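Side-chain contacts in peptide ABC transporter, peptide-binding protein (Thermus thermophilus, PDB 2D5W), which binds oligopeptides, here holding a pentapeptide, and probably delivers them to a membrane ABC transporter for uptake: residues 260-264 against 265-269; 320-324 against 325-329; 329-332 against 333-337; 554-557 against 558-562. All coordinates share one frame; numbering follows the deposited sequence.

Contact 1: 260-264 against 265-269; sequences VAVIG and GSIDA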
ATOM      1  N   VAL A 260     -21.147  13.340  -2.388  1.00  8.84           N
ATOM      2  CA  VAL A 260     -22.517  13.732  -2.079  1.00  9.56           C
ATOM      3  C   VAL A 260     -22.927  13.180  -0.712  1.00  9.48           C
ATOM      4  O   VAL A 260     -23.524  13.890   0.097  1.00  9.15           O
ATOM      5  CB  VAL A 260     -23.499  13.227  -3.170  1.00 10.13           C
ATOM      6  CG1 VAL A 260     -24.941  13.459  -2.737  1.00 11.02           C
ATOM      7  CG2 VAL A 260     -23.227  13.952  -4.486  1.00 12.56           C
ATOM      8  N   ALA A 261     -22.598  11.919  -0.447  1.00  9.04           N
ATOM      9  CA  ALA A 261     -22.943  11.315   0.837  1.00  8.40           C
ATOM     10  C   ALA A 261     -22.234  12.039   1.986  1.00  8.16           C
ATOM     11  O   ALA A 261     -22.827  12.295   3.038  1.00  9.50           O
ATOM     12  CB  ALA A 261     -22.574   9.831   0.834  1.00  9.76           C
ATOM     13  N   VAL A 262     -20.968  12.383   1.786  1.00  8.96           N
ATOM     14  CA  VAL A 262     -20.210  13.082   2.819  1.00  9.24           C
ATOM     15  C   VAL A 262     -20.816  14.460   3.098  1.00  9.49           C
ATOM     16  O   VAL A 262     -20.949  14.866   4.255  1.00  9.98           O
ATOM     17  CB  VAL A 262     -18.722  13.219   2.413  1.00  8.95           C
ATOM     18  CG1 VAL A 262     -17.992  14.150   3.374  1.00 10.08           C
ATOM     19  CG2 VAL A 262     -18.060  11.843   2.423  1.00 10.25           C
ATOM     20  N   ILE A 263     -21.197  15.174   2.044  1.00  9.35           N
ATOM     21  CA  ILE A 263     -21.807  16.489   2.220  1.00  9.70           C
ATOM     22  C   ILE A 263     -23.125  16.357   2.986  1.00  9.70           C
ATOM     23  O   ILE A 263     -23.463  17.211   3.810  1.00 10.24           O
ATOM     24  CB  ILE A 263     -22.089  17.159   0.855  1.00  9.70           C
ATOM     25  CG1 ILE A 263     -20.768  17.457   0.138  1.00 10.98           C
ATOM     26  CG2 ILE A 263     -22.896  18.441   1.052  1.00 10.98           C
ATOM     27  CD1 ILE A 263     -20.936  17.916  -1.293  1.00 12.80           C
ATOM     28  N   GLY A 264     -23.853  15.275   2.717  1.00  9.47           N
ATOM     29  CA  GLY A 264     -25.139  15.031   3.355  1.00 10.48           C
ATOM     30  C   GLY A 264     -25.152  14.947   4.869  1.00 10.68           C
ATOM     31  O   GLY A 264     -26.189  15.188   5.492  1.00 11.80           O
ATOM     32  N   GLY A 265     -24.026  14.567   5.465  1.00 10.47           N
ATOM     33  CA  GLY A 265     -23.942  14.513   6.915  1.00 11.56           C
ATOM     34  C   GLY A 265     -24.055  13.182   7.632  1.00 10.67           C
ATOM     35  O   GLY A 265     -23.850  13.141   8.844  1.00 12.72           O
ATOM     36  N   SER A 266     -24.367  12.099   6.928  1.00 11.12           N
ATOM     37  CA  SER A 266     -24.504  10.803   7.595  1.00 11.37           C
ATOM     38  C   SER A 266     -23.175  10.096   7.849  1.00 11.13           C
ATOM     39  O   SER A 266     -23.132   9.082   8.547  1.00 12.73           O
ATOM     40  CB  SER A 266     -25.430   9.880   6.793  1.00 12.63           C
ATOM     41  OG  SER A 266     -24.851   9.499   5.560  1.00 12.92           O
ATOM     42  N   ILE A 267     -22.099  10.632   7.289  1.00  9.94           N
ATOM     43  CA  ILE A 267     -20.772  10.049   7.457  1.00 10.21           C
ATOM     44  C   ILE A 267     -19.954  10.907   8.427  1.00  9.74           C
ATOM     45  O   ILE A 267     -19.777  12.109   8.221  1.00 10.97           O
ATOM     46  CB  ILE A 267     -20.079   9.928   6.084  1.00  9.94           C
ATOM     47  CG1 ILE A 267     -20.836   8.895   5.238  1.00 11.63           C
ATOM     48  CG2 ILE A 267     -18.615   9.538   6.249  1.00 10.72           C
ATOM     49  CD1 ILE A 267     -20.416   8.839   3.789  1.00 12.24           C
ATOM     50  N   ASP A 268     -19.460  10.282   9.492  1.00  8.68           N
ATOM     51  CA  ASP A 268     -18.698  10.996  10.514  1.00  9.87           C
ATOM     52  C   ASP A 268     -17.288  11.395  10.121  1.00  9.19           C
ATOM     53  O   ASP A 268     -16.803  12.451  10.529  1.00 10.45           O
ATOM     54  CB  ASP A 268     -18.624  10.160  11.791  1.00  9.43           C
ATOM     55  CG  ASP A 268     -19.988   9.841  12.359  1.00 10.94           C
ATOM     56  OD1 ASP A 268     -20.782  10.780  12.563  1.00 12.06           O
ATOM     57  OD2 ASP A 268     -20.268   8.651  12.609  1.00 12.42           O
ATOM     58  N   ALA A 269     -16.622  10.549   9.343  1.00  9.21           N
ATOM     59  CA  ALA A 269     -15.253  10.823   8.928  1.00  8.92           C
ATOM     60  C   ALA A 269     -14.941  10.069   7.653  1.00  8.02           C
ATOM     61  O   ALA A 269     -15.596   9.081   7.334  1.00  9.18           O
ATOM     62  CB  ALA A 269     -14.280  10.397  10.026  1.00  9.06           C
TER
HETATM   63  O   HOH W   1     -25.153  11.649   4.141  1.00 11.11           O
HETATM   64  O   HOH W   2     -21.337  13.156   6.253  1.00 10.92           O

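Contact 2: 320-324 against 325-329; sequences LGLND and KRTRQ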
ATOM      1  N   LEU A 320       4.245  -3.131 -29.063  1.00 11.25           N
ATOM      2  CA  LEU A 320       4.174  -1.713 -28.726  1.00 11.34           C
ATOM      3  C   LEU A 320       5.534  -1.131 -28.350  1.00 10.97           C
ATOM      4  O   LEU A 320       5.692   0.086 -28.269  1.00 12.16           O
ATOM      5  CB  LEU A 320       3.200  -1.499 -27.566  1.00 11.84           C
ATOM      6  CG  LEU A 320       1.735  -1.838 -27.832  1.00 13.03           C
ATOM      7  CD1 LEU A 320       0.931  -1.676 -26.547  1.00 14.34           C
ATOM      8  CD2 LEU A 320       1.197  -0.928 -28.922  1.00 14.61           C
ATOM      9  N   GLY A 321       6.504  -2.008 -28.113  1.00 10.64           N
ATOM     10  CA  GLY A 321       7.837  -1.564 -27.740  1.00 10.52           C
ATOM     11  C   GLY A 321       7.912  -0.976 -26.340  1.00  9.43           C
ATOM     12  O   GLY A 321       8.764  -0.134 -26.055  1.00 10.01           O
ATOM     13  N   LEU A 322       7.036  -1.431 -25.452  1.00 10.28           N
ATOM     14  CA  LEU A 322       7.017  -0.912 -24.087  1.00 10.26           C
ATOM     15  C   LEU A 322       8.285  -1.235 -23.307  1.00 10.78           C
ATOM     16  O   LEU A 322       8.574  -0.600 -22.295  1.00 11.39           O
ATOM     17  CB  LEU A 322       5.793  -1.442 -23.336  1.00 10.80           C
ATOM     18  CG  LEU A 322       4.451  -1.076 -23.976  1.00 11.74           C
ATOM     19  CD1 LEU A 322       3.310  -1.572 -23.104  1.00 12.11           C
ATOM     20  CD2 LEU A 322       4.358   0.430 -24.148  1.00 14.65           C
ATOM     21  N   ASN A 323       9.044  -2.214 -23.791  1.00 11.55           N
ATOM     22  CA  ASN A 323      10.289  -2.620 -23.151  1.00 12.69           C
ATOM     23  C   ASN A 323      11.460  -1.695 -23.503  1.00 12.63           C
ATOM     24  O   ASN A 323      12.544  -1.814 -22.930  1.00 16.36           O
ATOM     25  CB  ASN A 323      10.617  -4.065 -23.539  1.00 16.52           C
ATOM     26  CG  ASN A 323      10.632  -4.278 -25.045  1.00 17.52           C
ATOM     27  OD1 ASN A 323       9.714  -3.862 -25.756  1.00 20.63           O
ATOM     28  ND2 ASN A 323      11.674  -4.941 -25.538  1.00 22.25           N
ATOM     29  N   ASP A 324      11.239  -0.774 -24.438  1.00 11.58           N
ATOM     30  CA  ASP A 324      12.273   0.175 -24.858  1.00 11.21           C
ATOM     31  C   ASP A 324      12.039   1.498 -24.129  1.00 10.71           C
ATOM     32  O   ASP A 324      10.948   2.057 -24.197  1.00 10.94           O
ATOM     33  CB  ASP A 324      12.195   0.387 -26.375  1.00 12.71           C
ATOM     34  CG  ASP A 324      13.429   1.064 -26.939  1.00 14.41           C
ATOM     35  OD1 ASP A 324      13.749   2.194 -26.518  1.00 14.85           O
ATOM     36  OD2 ASP A 324      14.083   0.459 -27.815  1.00 16.95           O
ATOM     37  N   LYS A 325      13.057   2.005 -23.440  1.00 10.51           N
ATOM     38  CA  LYS A 325      12.888   3.252 -22.703  1.00 11.08           C
ATOM     39  C   LYS A 325      12.428   4.408 -23.585  1.00 10.18           C
ATOM     40  O   LYS A 325      11.742   5.309 -23.109  1.00 11.18           O
ATOM     41  CB  LYS A 325      14.179   3.645 -21.972  1.00 12.74           C
ATOM     42  CG  LYS A 325      15.308   4.148 -22.855  1.00 14.29           C
ATOM     43  CD  LYS A 325      16.478   4.631 -22.002  1.00 16.29           C
ATOM     44  CE  LYS A 325      17.634   5.110 -22.862  1.00 17.55           C
ATOM     45  NZ  LYS A 325      18.797   5.535 -22.032  1.00 21.40           N
ATOM     46  N   ARG A 326      12.800   4.393 -24.862  1.00 10.63           N
ATOM     47  CA  ARG A 326      12.394   5.468 -25.762  1.00 11.05           C
ATOM     48  C   ARG A 326      10.875   5.564 -25.872  1.00  9.97           C
ATOM     49  O   ARG A 326      10.322   6.657 -25.985  1.00 10.63           O
ATOM     50  CB  ARG A 326      13.013   5.263 -27.149  1.00 12.33           C
ATOM     51  CG  ARG A 326      14.523   5.484 -27.193  1.00 14.10           C
ATOM     52  CD  ARG A 326      15.098   5.129 -28.558  1.00 15.54           C
ATOM     53  NE  ARG A 326      14.977   3.701 -28.833  1.00 15.14           N
ATOM     54  CZ  ARG A 326      15.220   3.139 -30.012  1.00 15.39           C
ATOM     55  NH1 ARG A 326      15.080   1.828 -30.158  1.00 16.07           N
ATOM     56  NH2 ARG A 326      15.595   3.884 -31.043  1.00 17.01           N
ATOM     57  N   THR A 327      10.201   4.421 -25.831  1.00 10.01           N
ATOM     58  CA  THR A 327       8.745   4.400 -25.918  1.00 10.00           C
ATOM     59  C   THR A 327       8.127   5.017 -24.668  1.00 10.01           C
ATOM     60  O   THR A 327       7.157   5.771 -24.743  1.00 10.06           O
ATOM     61  CB  THR A 327       8.222   2.963 -26.052  1.00  9.71           C
ATOM     62  OG1 THR A 327       8.896   2.316 -27.137  1.00 10.26           O
ATOM     63  CG2 THR A 327       6.722   2.959 -26.319  1.00 10.18           C
ATOM     64  N   ARG A 328       8.700   4.690 -23.514  1.00 10.24           N
ATOM     65  CA  ARG A 328       8.197   5.199 -22.248  1.00  9.32           C
ATOM     66  C   ARG A 328       8.457   6.700 -22.135  1.00  9.41           C
ATOM     67  O   ARG A 328       7.612   7.449 -21.635  1.00  9.78           O
ATOM     68  CB  ARG A 328       8.828   4.406 -21.098  1.00  9.73           C
ATOM     69  CG  ARG A 328       8.581   2.902 -21.258  1.00 10.37           C
ATOM     70  CD  ARG A 328       8.921   2.104 -20.014  1.00 10.61           C
ATOM     71  NE  ARG A 328      10.341   2.120 -19.668  1.00 10.57           N
ATOM     72  CZ  ARG A 328      11.240   1.238 -20.094  1.00 10.47           C
ATOM     73  NH1 ARG A 328      12.504   1.348 -19.706  1.00 11.28           N
ATOM     74  NH2 ARG A 328      10.890   0.249 -20.905  1.00 10.64           N
ATOM     75  N   GLN A 329       9.611   7.142 -22.623  1.00 10.00           N
ATOM     76  CA  GLN A 329       9.945   8.561 -22.609  1.00 10.48           C
ATOM     77  C   GLN A 329       8.988   9.310 -23.543  1.00 10.12           C
ATOM     78  O   GLN A 329       8.525  10.405 -23.223  1.00 10.36           O
ATOM     79  CB  GLN A 329      11.387   8.772 -23.071  1.00 10.01           C
ATOM     80  CG  GLN A 329      12.423   8.094 -22.192  1.00 11.70           C
ATOM     81  CD  GLN A 329      13.827   8.235 -22.740  1.00 12.23           C
ATOM     82  OE1 GLN A 329      14.025   8.273 -23.952  1.00 15.10           O
ATOM     83  NE2 GLN A 329      14.809   8.296 -21.852  1.00 12.62           N
TER
HETATM   84  O   HOH W   3       7.605   1.703 -29.515  1.00 13.11           O
HETATM   85  O   HOH W   4      14.378  -0.664 -20.674  1.00 19.99           O

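Contact 3: 329-332 against 333-337; sequences QAIL and HALNR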
ATOM      1  N   GLN A 329       9.611   7.142 -22.623  1.00 10.00           N
ATOM      2  CA  GLN A 329       9.945   8.561 -22.609  1.00 10.48           C
ATOM      3  C   GLN A 329       8.988   9.310 -23.543  1.00 10.12           C
ATOM      4  O   GLN A 329       8.525  10.405 -23.223  1.00 10.36           O
ATOM      5  CB  GLN A 329      11.387   8.772 -23.071  1.00 10.01           C
ATOM      6  CG  GLN A 329      12.423   8.094 -22.192  1.00 11.70           C
ATOM      7  CD  GLN A 329      13.827   8.235 -22.740  1.00 12.23           C
ATOM      8  OE1 GLN A 329      14.025   8.273 -23.952  1.00 15.10           O
ATOM      9  NE2 GLN A 329      14.809   8.296 -21.852  1.00 12.62           N
ATOM     10  N   ALA A 330       8.688   8.712 -24.695  1.00 10.28           N
ATOM     11  CA  ALA A 330       7.783   9.331 -25.659  1.00 10.14           C
ATOM     12  C   ALA A 330       6.406   9.529 -25.040  1.00 10.42           C
ATOM     13  O   ALA A 330       5.814  10.604 -25.147  1.00 11.36           O
ATOM     14  CB  ALA A 330       7.674   8.461 -26.911  1.00 11.16           C
ATOM     15  N   ILE A 331       5.890   8.488 -24.397  1.00  9.79           N
ATOM     16  CA  ILE A 331       4.581   8.588 -23.775  1.00 10.18           C
ATOM     17  C   ILE A 331       4.564   9.688 -22.717  1.00  9.58           C
ATOM     18  O   ILE A 331       3.632  10.490 -22.672  1.00 10.02           O
ATOM     19  CB  ILE A 331       4.152   7.244 -23.137  1.00  9.91           C
ATOM     20  CG1 ILE A 331       3.925   6.197 -24.236  1.00 10.43           C
ATOM     21  CG2 ILE A 331       2.872   7.432 -22.318  1.00 10.56           C
ATOM     22  CD1 ILE A 331       3.674   4.791 -23.712  1.00 12.56           C
ATOM     23  N   LEU A 332       5.598   9.747 -21.880  1.00  9.43           N
ATOM     24  CA  LEU A 332       5.623  10.765 -20.835  1.00  9.49           C
ATOM     25  C   LEU A 332       5.647  12.180 -21.413  1.00  9.84           C
ATOM     26  O   LEU A 332       5.011  13.086 -20.867  1.00 10.10           O
ATOM     27  CB  LEU A 332       6.810  10.547 -19.887  1.00  9.84           C
ATOM     28  CG  LEU A 332       6.762  11.366 -18.586  1.00  9.09           C
ATOM     29  CD1 LEU A 332       5.428  11.144 -17.876  1.00 10.84           C
ATOM     30  CD2 LEU A 332       7.922  10.975 -17.680  1.00 10.36           C
ATOM     31  N   HIS A 333       6.379  12.376 -22.509  1.00 10.07           N
ATOM     32  CA  HIS A 333       6.437  13.690 -23.153  1.00 10.55           C
ATOM     33  C   HIS A 333       5.060  14.076 -23.699  1.00 10.39           C
ATOM     34  O   HIS A 333       4.785  15.255 -23.933  1.00 11.53           O
ATOM     35  CB  HIS A 333       7.440  13.699 -24.317  1.00 11.35           C
ATOM     36  CG  HIS A 333       8.860  13.941 -23.905  1.00 11.41           C
ATOM     37  ND1 HIS A 333       9.250  15.041 -23.173  1.00 12.40           N
ATOM     38  CD2 HIS A 333       9.994  13.251 -24.177  1.00 11.82           C
ATOM     39  CE1 HIS A 333      10.563  15.020 -23.013  1.00 12.28           C
ATOM     40  NE2 HIS A 333      11.037  13.944 -23.615  1.00 12.89           N
ATOM     41  N   ALA A 334       4.201  13.079 -23.908  1.00  9.48           N
ATOM     42  CA  ALA A 334       2.859  13.324 -24.428  1.00 10.38           C
ATOM     43  C   ALA A 334       1.816  13.504 -23.327  1.00 10.75           C
ATOM     44  O   ALA A 334       0.651  13.768 -23.616  1.00 11.78           O
ATOM     45  CB  ALA A 334       2.448  12.190 -25.357  1.00 10.92           C
ATOM     46  N   LEU A 335       2.226  13.342 -22.071  1.00 10.37           N
ATOM     47  CA  LEU A 335       1.313  13.516 -20.944  1.00  9.99           C
ATOM     48  C   LEU A 335       1.516  14.924 -20.395  1.00 10.04           C
ATOM     49  O   LEU A 335       2.580  15.245 -19.865  1.00 10.74           O
ATOM     50  CB  LEU A 335       1.600  12.483 -19.848  1.00 10.18           C
ATOM     51  CG  LEU A 335       1.555  11.008 -20.262  1.00  9.80           C
ATOM     52  CD1 LEU A 335       1.642  10.133 -19.020  1.00 11.01           C
ATOM     53  CD2 LEU A 335       0.268  10.709 -21.022  1.00 10.59           C
ATOM     54  N   ASN A 336       0.505  15.775 -20.534  1.00  9.71           N
ATOM     55  CA  ASN A 336       0.622  17.142 -20.049  1.00 10.36           C
ATOM     56  C   ASN A 336       0.347  17.170 -18.554  1.00  9.67           C
ATOM     57  O   ASN A 336      -0.692  17.651 -18.098  1.00 10.42           O
ATOM     58  CB  ASN A 336      -0.355  18.056 -20.784  1.00 11.53           C
ATOM     59  CG  ASN A 336      -0.119  19.513 -20.474  1.00 11.64           C
ATOM     60  OD1 ASN A 336       0.787  19.857 -19.712  1.00 12.03           O
ATOM     61  ND2 ASN A 336      -0.929  20.383 -21.064  1.00 13.68           N
ATOM     62  N   ARG A 337       1.305  16.652 -17.794  1.00  9.66           N
ATOM     63  CA  ARG A 337       1.184  16.571 -16.346  1.00 10.14           C
ATOM     64  C   ARG A 337       1.099  17.929 -15.663  1.00 10.16           C
ATOM     65  O   ARG A 337       0.290  18.120 -14.754  1.00 10.40           O
ATOM     66  CB  ARG A 337       2.351  15.759 -15.779  1.00  9.96           C
ATOM     67  CG  ARG A 337       2.383  14.320 -16.283  1.00  9.91           C
ATOM     68  CD  ARG A 337       3.612  13.590 -15.784  1.00 10.12           C
ATOM     69  NE  ARG A 337       4.833  14.175 -16.330  1.00  9.58           N
ATOM     70  CZ  ARG A 337       6.035  14.048 -15.780  1.00  9.46           C
ATOM     71  NH1 ARG A 337       7.087  14.618 -16.348  1.00 10.02           N
ATOM     72  NH2 ARG A 337       6.191  13.359 -14.657  1.00  9.68           N
TER

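Contact 4: 554-557 against 558-562; sequences YVVR and KGLVN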
ATOM      1  N   TYR A 554      -9.254  14.945   4.398  1.00 10.22           N
ATOM      2  CA  TYR A 554     -10.059  14.303   5.427  1.00  9.73           C
ATOM      3  C   TYR A 554     -11.195  15.224   5.833  1.00  9.56           C
ATOM      4  O   TYR A 554     -10.984  16.418   6.050  1.00 10.99           O
ATOM      5  CB  TYR A 554      -9.217  13.964   6.660  1.00  9.65           C
ATOM      6  CG  TYR A 554      -8.221  12.859   6.420  1.00  9.15           C
ATOM      7  CD1 TYR A 554      -6.875  13.140   6.204  1.00 11.68           C
ATOM      8  CD2 TYR A 554      -8.635  11.528   6.374  1.00  9.33           C
ATOM      9  CE1 TYR A 554      -5.964  12.123   5.948  1.00 11.49           C
ATOM     10  CE2 TYR A 554      -7.734  10.508   6.116  1.00 10.18           C
ATOM     11  CZ  TYR A 554      -6.404  10.811   5.905  1.00 10.73           C
ATOM     12  OH  TYR A 554      -5.511   9.798   5.647  1.00 12.89           O
ATOM     13  N   VAL A 555     -12.401  14.672   5.904  1.00  8.93           N
ATOM     14  CA  VAL A 555     -13.579  15.429   6.315  1.00  8.64           C
ATOM     15  C   VAL A 555     -13.984  14.783   7.628  1.00  8.90           C
ATOM     16  O   VAL A 555     -14.286  13.588   7.677  1.00 10.64           O
ATOM     17  CB  VAL A 555     -14.711  15.316   5.280  1.00  8.62           C
ATOM     18  CG1 VAL A 555     -15.895  16.182   5.705  1.00 10.40           C
ATOM     19  CG2 VAL A 555     -14.199  15.760   3.915  1.00 10.08           C
ATOM     20  N   VAL A 556     -13.985  15.578   8.694  1.00  9.09           N
ATOM     21  CA  VAL A 556     -14.265  15.065  10.027  1.00  8.82           C
ATOM     22  C   VAL A 556     -15.360  15.847  10.737  1.00  8.27           C
ATOM     23  O   VAL A 556     -15.282  17.069  10.857  1.00  9.22           O
ATOM     24  CB  VAL A 556     -12.970  15.111  10.873  1.00  9.01           C
ATOM     25  CG1 VAL A 556     -13.204  14.496  12.241  1.00 12.16           C
ATOM     26  CG2 VAL A 556     -11.846  14.388  10.140  1.00 10.52           C
ATOM     27  N   ARG A 557     -16.376  15.141  11.222  1.00  8.86           N
ATOM     28  CA  ARG A 557     -17.474  15.801  11.914  1.00  9.08           C
ATOM     29  C   ARG A 557     -16.994  16.483  13.183  1.00  9.95           C
ATOM     30  O   ARG A 557     -16.174  15.939  13.927  1.00  9.71           O
ATOM     31  CB  ARG A 557     -18.571  14.802  12.282  1.00  9.40           C
ATOM     32  CG  ARG A 557     -19.859  15.482  12.745  1.00 11.96           C
ATOM     33  CD  ARG A 557     -20.833  14.518  13.395  1.00 13.62           C
ATOM     34  NE  ARG A 557     -21.176  13.384  12.540  1.00 14.85           N
ATOM     35  CZ  ARG A 557     -21.963  13.447  11.470  1.00 14.68           C
ATOM     36  NH1 ARG A 557     -22.509  14.598  11.097  1.00 16.49           N
ATOM     37  NH2 ARG A 557     -22.218  12.348  10.776  1.00 17.47           N
ATOM     38  N   LYS A 558     -17.507  17.681  13.434  1.00  9.92           N
ATOM     39  CA  LYS A 558     -17.126  18.399  14.637  1.00 10.27           C
ATOM     40  C   LYS A 558     -17.551  17.574  15.841  1.00  9.66           C
ATOM     41  O   LYS A 558     -18.615  16.953  15.840  1.00 11.53           O
ATOM     42  CB  LYS A 558     -17.772  19.786  14.647  1.00 12.70           C
ATOM     43  CG  LYS A 558     -17.179  20.691  13.573  1.00 15.60           C
ATOM     44  CD  LYS A 558     -17.791  22.073  13.549  1.00 17.21           C
ATOM     45  CE  LYS A 558     -17.102  22.942  12.507  1.00 16.18           C
ATOM     46  NZ  LYS A 558     -15.668  23.213  12.832  1.00 16.28           N
ATOM     47  N   GLY A 559     -16.692  17.535  16.852  1.00  9.83           N
ATOM     48  CA  GLY A 559     -16.992  16.766  18.046  1.00 10.56           C
ATOM     49  C   GLY A 559     -16.232  15.450  18.115  1.00  9.11           C
ATOM     50  O   GLY A 559     -16.061  14.889  19.195  1.00 10.38           O
ATOM     51  N   LEU A 560     -15.775  14.950  16.969  1.00  9.87           N
ATOM     52  CA  LEU A 560     -15.028  13.695  16.933  1.00  9.68           C
ATOM     53  C   LEU A 560     -13.559  13.993  17.181  1.00 10.12           C
ATOM     54  O   LEU A 560     -12.947  14.757  16.440  1.00 11.81           O
ATOM     55  CB  LEU A 560     -15.179  13.011  15.568  1.00 10.20           C
ATOM     56  CG  LEU A 560     -14.530  11.622  15.472  1.00  9.53           C
ATOM     57  CD1 LEU A 560     -15.322  10.628  16.312  1.00 10.70           C
ATOM     58  CD2 LEU A 560     -14.489  11.162  14.021  1.00 11.29           C
ATOM     59  N   VAL A 561     -12.986  13.400  18.221  1.00  8.98           N
ATOM     60  CA  VAL A 561     -11.582  13.642  18.513  1.00  9.65           C
ATOM     61  C   VAL A 561     -10.694  12.416  18.374  1.00  8.92           C
ATOM     62  O   VAL A 561     -11.148  11.267  18.480  1.00  9.68           O
ATOM     63  CB  VAL A 561     -11.375  14.240  19.930  1.00 11.37           C
ATOM     64  CG1 VAL A 561     -11.964  15.641  19.989  1.00 13.31           C
ATOM     65  CG2 VAL A 561     -12.001  13.341  20.978  1.00 12.26           C
ATOM     66  N   ASN A 562      -9.421  12.705  18.123  1.00  9.56           N
ATOM     67  CA  ASN A 562      -8.358  11.728  17.960  1.00  9.07           C
ATOM     68  C   ASN A 562      -8.357  10.949  16.646  1.00  9.47           C
ATOM     69  O   ASN A 562      -7.564  10.025  16.469  1.00 10.45           O
ATOM     70  CB  ASN A 562      -8.319  10.795  19.173  1.00  9.99           C
ATOM     71  CG  ASN A 562      -8.079  11.557  20.464  1.00  8.71           C
ATOM     72  OD1 ASN A 562      -7.391  12.580  20.468  1.00 10.34           O
ATOM     73  ND2 ASN A 562      -8.639  11.066  21.564  1.00 10.66           N
TER

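Contact 1: 260-264 against 265-269
I267 folds back on the end of helix 255-264, and a single methyl does the apolar work. Its CD1 lies 3.8 Å from CB of A261 and also rests on V262, with 4.1 Å between I267 CD1 and V262 CG2. The side chains of V262 and I267 cross at about a right angle. In I267 the CG1 branch stands anti to the carbonyl carbon (chi1 -67°) and runs on extended, which brings the methyl back to the helix.

Direct polar contact is slight. The N-H of G265 makes one weak bond to V262 O, 3.3 Å from N to O. G265 is where the chain leaves helical geometry, with phi at 101°, and a CB there would collide with the carbonyl oxygen of G264.

Water supplies most of the remaining polar linkage. One molecule donates to A261 O at 2.7 Å and accepts from S266 N at 2.9 Å. A second donates both to V262 O and to I267 O, at 2.7 Å from each oxygen, bridging the helix to the chain that leads into strand 269-270.

Side chains from elsewhere take up other polar atoms: R292 bonds to I263 O, R250 to the S266 hydroxyl and R557 to G265 O. The example illustrates how a helix can end without a regular set of direct bonds. Carbonyls of its last turn, which no further turn of helix follows, are met by water and by an arginine, while the small hydrophobic clasp of I267 lies alongside these bridges.

Contact 2: 320-324 against 325-329
D324 and R326 form a side-on salt bridge at the start of helix 325-333: R326 NE donates to D324 OD1 at 3.0 Å and R326 NH1 to D324 OD2 at 2.9 Å, the carboxylate and guanidinium planes being 39° apart. D324 is also the N-cap, since R326 N uses the anti lone pair of OD1 at 2.9 Å; its CG stands anti to its own backbone N (chi1 -165°). A leucine in its place would probably leave both R326 N and the R326 guanidinium without their acceptor and the first turn uncapped. T327 N donates to D324 O at 3.0 Å.

The preceding turn, entered through the Schellman motif at G321, also has donors for its carbonyls. G321 O accepts from T327 OG1 (2.7 Å) and, on the opposite face of its plane, from D324 N (3.0 Å). A water donates to L320 O and to T327 OG1. R328 NH2 donates to L322 O at 2.8 Å, almost in the guanidinium plane, while R328 NH1 reaches N323 O through a second water and E541 O directly. K325 NZ turns elsewhere, to E540.

The D324 carboxylate thus balances R326 and probably favours the helix N-terminus, while R328 serves carbonyl oxygens.

Contact 3: 329-332 against 333-337
The tight corner between helix 325-333 and helix 337-345 is closed by L332 and R337, the arginine lying with one guanidinium face against a leucine methyl. CD1 of L332 sits over that face, offset toward the rim, 3.5 Å from R337 NE, and the two side chains cross at about a right angle. L332 reaches it because its CG is anti to the backbone N (chi1 -167°), while R337 bends at chi3 (-65°). Both terminal nitrogens of R337 leave the corner: NH1 bonds to Y370 O and NH2 to P546 O on strand 544-557. A serine here would probably leave those two carbonyls without their donors and uncover the L332 methyl.

L335 fills the inside of the bend, its CD1 4.1 Å from CD1 of L332 and its CG 4.3 Å from CG2 of I331. The backbone unwinds in steps: H333 N still donates to Q329 O (3.0 Å), A334 N to I331 O (2.9 Å), and L335 N to L332 O (3.0 Å). N336 then centres an inverse gamma turn and caps the next helix, its OD1 accepting from G339 N.

The H333 ring is tied outward, ND1 to E371 O and edge-to-face with Y370, and its ring atom CD2 lies 3.3 Å from Q329 O.

Contact 4: 554-557 against 558-562
A type II beta turn from R557 to L560 links the long strand 544-557 to the short strand 560-561, closed by L560 N donating to R557 O over 3.2 Å and nearly straight (162° at the hydrogen). G559, third in the turn, has phi 103°; a CB on it would press against the carbonyl oxygen of K558. Glycine is the textbook preference at the third position of a type II turn, since a positive phi is hard for other residues to adopt.

Inside the bend, V556 and L560 meet at about a right angle. CG1 of V556 touches CD2 of L560 at 4.0 Å and lies nearly as close to L560 CB, at 4.1 Å. In V556 this methyl stands anti to the backbone N (chi1 -176°). L560 also packs on W584 of strand 583-584, the partner of strand 560-561 in a two-stranded antiparallel sheet, and its CB rests 3.5 Å from R557 O, the same oxygen that closes the turn.

Two basic side chains lead out of the corner to acidic partners. R557 bends at chi3, and its NE forms a salt bridge with D268 OD1, while its chain also touches F293 and W584. K558 runs extended to its last bond, where it bends to bring NZ into a salt bridge with D294, at the start of the neighbouring strand 293-308. Close to the backbone the arginine hugs the turn itself: CG of R557 lies 3.3 Å from K558 N and 3.6 Å from K558 O.

The four contacts fall into two pairs on different parts of the chain. Contacts 2 and 3 share Q329 and occupy the two ends of helix 325-333, their centres 12 Å apart: the first, partly buried, is rich in charges and caps, whereas the second is wholly buried and relies on leucines and a flat guanidinium. Contacts 1 and 4 also have centres 12 Å apart but touch directly, V262 CG1 meeting V555 CG1 at 3.7 Å; both are partly buried and turn on a glycine of positive phi, but contact 1 leads from a helix end toward a strand, whereas contact 4 joins two strands. Contact 1 leans on water, contact 4 on one backbone bond. About 46 Å separates the centres of contacts 2 and 4.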